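Local coordinates for ankyrin repeat domain-containing protein EMB506, chloroplastic (PDB 6JD6) that takes part in the initial differentiation of proplastids during embryo development and is needed for correct cotyledon and leaf margin development, at residues A[216-221]-A[225-230]. Residues are numbered along the deposited sequence; the frame is centred on the assembly and turned at random.
Sequences HIAVQS and DITKIL. With SO4 (sulfate ion), chain C.
The flat peptide group joining Ala218 to Val219 meets Thr227 face-on. Thr227 OG1 sits over one face of it, 3.6 Å from Ala218 C and 3.7 Å from Val219 N. Ser221 OG donates a hydrogen bond of 2.7 Å to Ala218 O of the same peptide, tilted 24° from the carbonyl plane. The Asp225 carboxylate stands near the start of helix 224-232, with O2 of a sulfate ion over one face. The sulfate probably comes from the crystallisation liquor. Its O2 accepts a hydrogen bond of 3.0 Å from Asp225 N, and Arg224 N gives the ion another. These N-H groups at the helix N-terminus probably offset the repulsion between sulfate and carboxylate.

The hydroxyl of Thr227 approaches the peptide without bonding to it. With OG1 anti to the carbonyl carbon (chi1 -65°), it points back along its own helix and hydrogen-bonds Asn223 O, so this buried polar atom is satisfied.

Ala218 CB is the main apolar point. It faces the second helix and meets Leu230 CD1 at 3.7 Å and Ile226 CG2 at 4.0 Å. Thr227 OG1 also touches this methyl. The small methyl suits the close backbone approach, 5.3 Å between Ala218 CA and Thr227 CA. Beside it, Val219 CG2 lies 3.9 Å from Thr227 OG1, and the Thr227 methyl is slightly farther.

Neighbouring repeats cover the pair: Ile226 packs on Leu191 and Val219 on Leu250. The end of the Gln220 side chain leads away from the second helix and hydrogen-bonds the chain of another protein. The axes of segments 216-220 and 225-230 make 156°, nearly antiparallel. This is the antiparallel helix pair, joined by a short turn, of an ankyrin repeat, here ANK 4, stacked within the repeat array.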
ATOM      1  N   HIS A 216      -9.127  17.968   0.002  1.00 28.65           N
ATOM      2  CA  HIS A 216      -8.294  18.201  -1.182  1.00 29.28           C
ATOM      3  C   HIS A 216      -8.074  16.907  -1.972  1.00 30.24           C
ATOM      4  O   HIS A 216      -8.247  16.871  -3.191  1.00 29.12           O
ATOM      5  CB  HIS A 216      -6.931  18.804  -0.791  1.00 26.12           C
ATOM      6  CG  HIS A 216      -6.999  20.236  -0.350  1.00 28.59           C
ATOM      7  ND1 HIS A 216      -6.807  20.622   0.961  1.00 31.18           N
ATOM      8  CD2 HIS A 216      -7.228  21.374  -1.045  1.00 30.11           C
ATOM      9  CE1 HIS A 216      -6.921  21.935   1.053  1.00 31.65           C
ATOM     10  NE2 HIS A 216      -7.177  22.419  -0.149  1.00 30.38           N
ATOM     11  N   ILE A 217      -7.686  15.847  -1.269  1.00 28.94           N
ATOM     12  CA  ILE A 217      -7.438  14.563  -1.911  1.00 29.14           C
ATOM     13  C   ILE A 217      -8.721  13.957  -2.493  1.00 31.47           C
ATOM     14  O   ILE A 217      -8.701  13.372  -3.576  1.00 32.81           O
ATOM     15  CB  ILE A 217      -6.796  13.555  -0.932  1.00 29.26           C
ATOM     16  CG1 ILE A 217      -5.540  14.152  -0.296  1.00 29.66           C
ATOM     17  CG2 ILE A 217      -6.461  12.248  -1.648  1.00 25.80           C
ATOM     18  CD1 ILE A 217      -4.903  13.239   0.740  1.00 30.66           C
ATOM     19  N   ALA A 218      -9.832  14.100  -1.772  1.00 31.07           N
ATOM     20  CA  ALA A 218     -11.117  13.583  -2.240  1.00 30.53           C
ATOM     21  C   ALA A 218     -11.495  14.198  -3.582  1.00 31.59           C
ATOM     22  O   ALA A 218     -11.861  13.494  -4.526  1.00 31.04           O
ATOM     23  CB  ALA A 218     -12.208  13.845  -1.205  1.00 30.36           C
ATOM     24  N   VAL A 219     -11.396  15.518  -3.659  1.00 31.40           N
ATOM     25  CA  VAL A 219     -11.663  16.241  -4.895  1.00 31.28           C
ATOM     26  C   VAL A 219     -10.665  15.868  -6.005  1.00 30.87           C
ATOM     27  O   VAL A 219     -11.042  15.714  -7.165  1.00 31.17           O
ATOM     28  CB  VAL A 219     -11.668  17.760  -4.644  1.00 29.89           C
ATOM     29  CG1 VAL A 219     -11.873  18.513  -5.936  1.00 28.12           C
ATOM     30  CG2 VAL A 219     -12.766  18.117  -3.640  1.00 29.89           C
ATOM     31  N   GLN A 220      -9.396  15.705  -5.647  1.00 29.32           N
ATOM     32  CA  GLN A 220      -8.393  15.266  -6.615  1.00 31.07           C
ATOM     33  C   GLN A 220      -8.758  13.900  -7.203  1.00 31.12           C
ATOM     34  O   GLN A 220      -8.561  13.657  -8.397  1.00 30.38           O
ATOM     35  CB  GLN A 220      -7.006  15.198  -5.971  1.00 30.96           C
ATOM     36  CG  GLN A 220      -5.867  14.975  -6.965  1.00 29.01           C
ATOM     37  CD  GLN A 220      -4.573  14.592  -6.285  1.00 27.90           C
ATOM     38  OE1 GLN A 220      -4.530  13.648  -5.495  1.00 30.19           O
ATOM     39  NE2 GLN A 220      -3.508  15.325  -6.581  1.00 27.54           N
ATOM     40  N   SER A 221      -9.305  13.019  -6.367  1.00 29.07           N
ATOM     41  CA  SER A 221      -9.697  11.681  -6.811  1.00 30.23           C
ATOM     42  C   SER A 221     -10.995  11.703  -7.620  1.00 32.29           C
ATOM     43  O   SER A 221     -11.399  10.686  -8.182  1.00 33.95           O
ATOM     44  CB  SER A 221      -9.852  10.734  -5.615  1.00 29.85           C
ATOM     45  OG  SER A 221     -11.067  10.983  -4.926  1.00 30.01           O
ATOM     46  N   ASP A 225     -18.991  10.839  -3.806  1.00 35.67           N
ATOM     47  CA  ASP A 225     -19.482  10.270  -2.548  1.00 39.72           C
ATOM     48  C   ASP A 225     -18.595  10.613  -1.353  1.00 38.74           C
ATOM     49  O   ASP A 225     -19.090  10.997  -0.295  1.00 40.51           O
ATOM     50  CB  ASP A 225     -19.630   8.749  -2.647  1.00 39.44           C
ATOM     51  CG  ASP A 225     -20.846   8.333  -3.444  1.00 47.62           C
ATOM     52  OD1 ASP A 225     -21.722   9.190  -3.687  1.00 50.08           O
ATOM     53  OD2 ASP A 225     -20.930   7.144  -3.819  1.00 52.98           O
ATOM     54  N   ILE A 226     -17.287  10.465  -1.525  1.00 33.92           N
ATOM     55  CA  ILE A 226     -16.352  10.729  -0.435  1.00 35.22           C
ATOM     56  C   ILE A 226     -16.198  12.229  -0.163  1.00 35.84           C
ATOM     57  O   ILE A 226     -16.113  12.649   0.993  1.00 37.96           O
ATOM     58  CB  ILE A 226     -14.994  10.043  -0.679  1.00 33.59           C
ATOM     59  CG1 ILE A 226     -15.162   8.524  -0.550  1.00 32.95           C
ATOM     60  CG2 ILE A 226     -13.946  10.542   0.307  1.00 30.81           C
ATOM     61  CD1 ILE A 226     -13.915   7.735  -0.879  1.00 30.67           C
ATOM     62  N   THR A 227     -16.186  13.032  -1.223  1.00 35.35           N
ATOM     63  CA  THR A 227     -16.198  14.487  -1.073  1.00 34.08           C
ATOM     64  C   THR A 227     -17.412  14.920  -0.251  1.00 37.34           C
ATOM     65  O   THR A 227     -17.290  15.703   0.696  1.00 38.26           O
ATOM     66  CB  THR A 227     -16.212  15.208  -2.441  1.00 33.08           C
ATOM     67  OG1 THR A 227     -14.991  14.936  -3.145  1.00 32.02           O
ATOM     68  CG2 THR A 227     -16.356  16.722  -2.260  1.00 34.11           C
ATOM     69  N   LYS A 228     -18.578  14.386  -0.603  1.00 37.43           N
ATOM     70  CA  LYS A 228     -19.818  14.731   0.086  1.00 38.96           C
ATOM     71  C   LYS A 228     -19.807  14.313   1.551  1.00 38.05           C
ATOM     72  O   LYS A 228     -20.228  15.069   2.426  1.00 35.60           O
ATOM     73  CB  LYS A 228     -21.027  14.106  -0.614  1.00 41.17           C
ATOM     74  CG  LYS A 228     -22.341  14.354   0.117  1.00 48.30           C
ATOM     75  CD  LYS A 228     -23.548  13.958  -0.720  1.00 52.43           C
ATOM     76  CE  LYS A 228     -24.842  14.333  -0.012  1.00 57.83           C
ATOM     77  NZ  LYS A 228     -26.044  14.127  -0.874  1.00 61.25           N
ATOM     78  N   ILE A 229     -19.327  13.106   1.824  1.00 38.31           N
ATOM     79  CA  ILE A 229     -19.365  12.608   3.192  1.00 39.57           C
ATOM     80  C   ILE A 229     -18.370  13.336   4.105  1.00 39.04           C
ATOM     81  O   ILE A 229     -18.623  13.493   5.299  1.00 41.46           O
ATOM     82  CB  ILE A 229     -19.217  11.069   3.265  1.00 38.72           C
ATOM     83  CG1 ILE A 229     -19.965  10.532   4.484  1.00 46.29           C
ATOM     84  CG2 ILE A 229     -17.761  10.648   3.272  1.00 35.52           C
ATOM     85  CD1 ILE A 229     -19.976   9.033   4.567  1.00 49.54           C
ATOM     86  N   LEU A 230     -17.256  13.799   3.542  1.00 36.64           N
ATOM     87  CA  LEU A 230     -16.323  14.628   4.299  1.00 33.18           C
ATOM     88  C   LEU A 230     -16.980  15.953   4.692  1.00 36.00           C
ATOM     89  O   LEU A 230     -16.874  16.390   5.836  1.00 38.30           O
ATOM     90  CB  LEU A 230     -15.043  14.879   3.495  1.00 31.86           C
ATOM     91  CG  LEU A 230     -14.060  13.706   3.419  1.00 33.40           C
ATOM     92  CD1 LEU A 230     -12.947  13.975   2.399  1.00 30.09           C
ATOM     93  CD2 LEU A 230     -13.475  13.424   4.795  1.00 33.45           C
TER
HETATM   94  S   SO4 C 301     -18.439   8.937  -7.543  0.81 46.09           S
HETATM   95  O1  SO4 C 301     -19.493   8.494  -8.452  0.81 49.65           O
HETATM   96  O2  SO4 C 301     -18.961   9.007  -6.181  0.81 40.93           O
HETATM   97  O3  SO4 C 301     -17.332   7.987  -7.573  0.81 50.60           O
HETATM   98  O4  SO4 C 301     -17.954  10.242  -7.984  0.81 42.46           O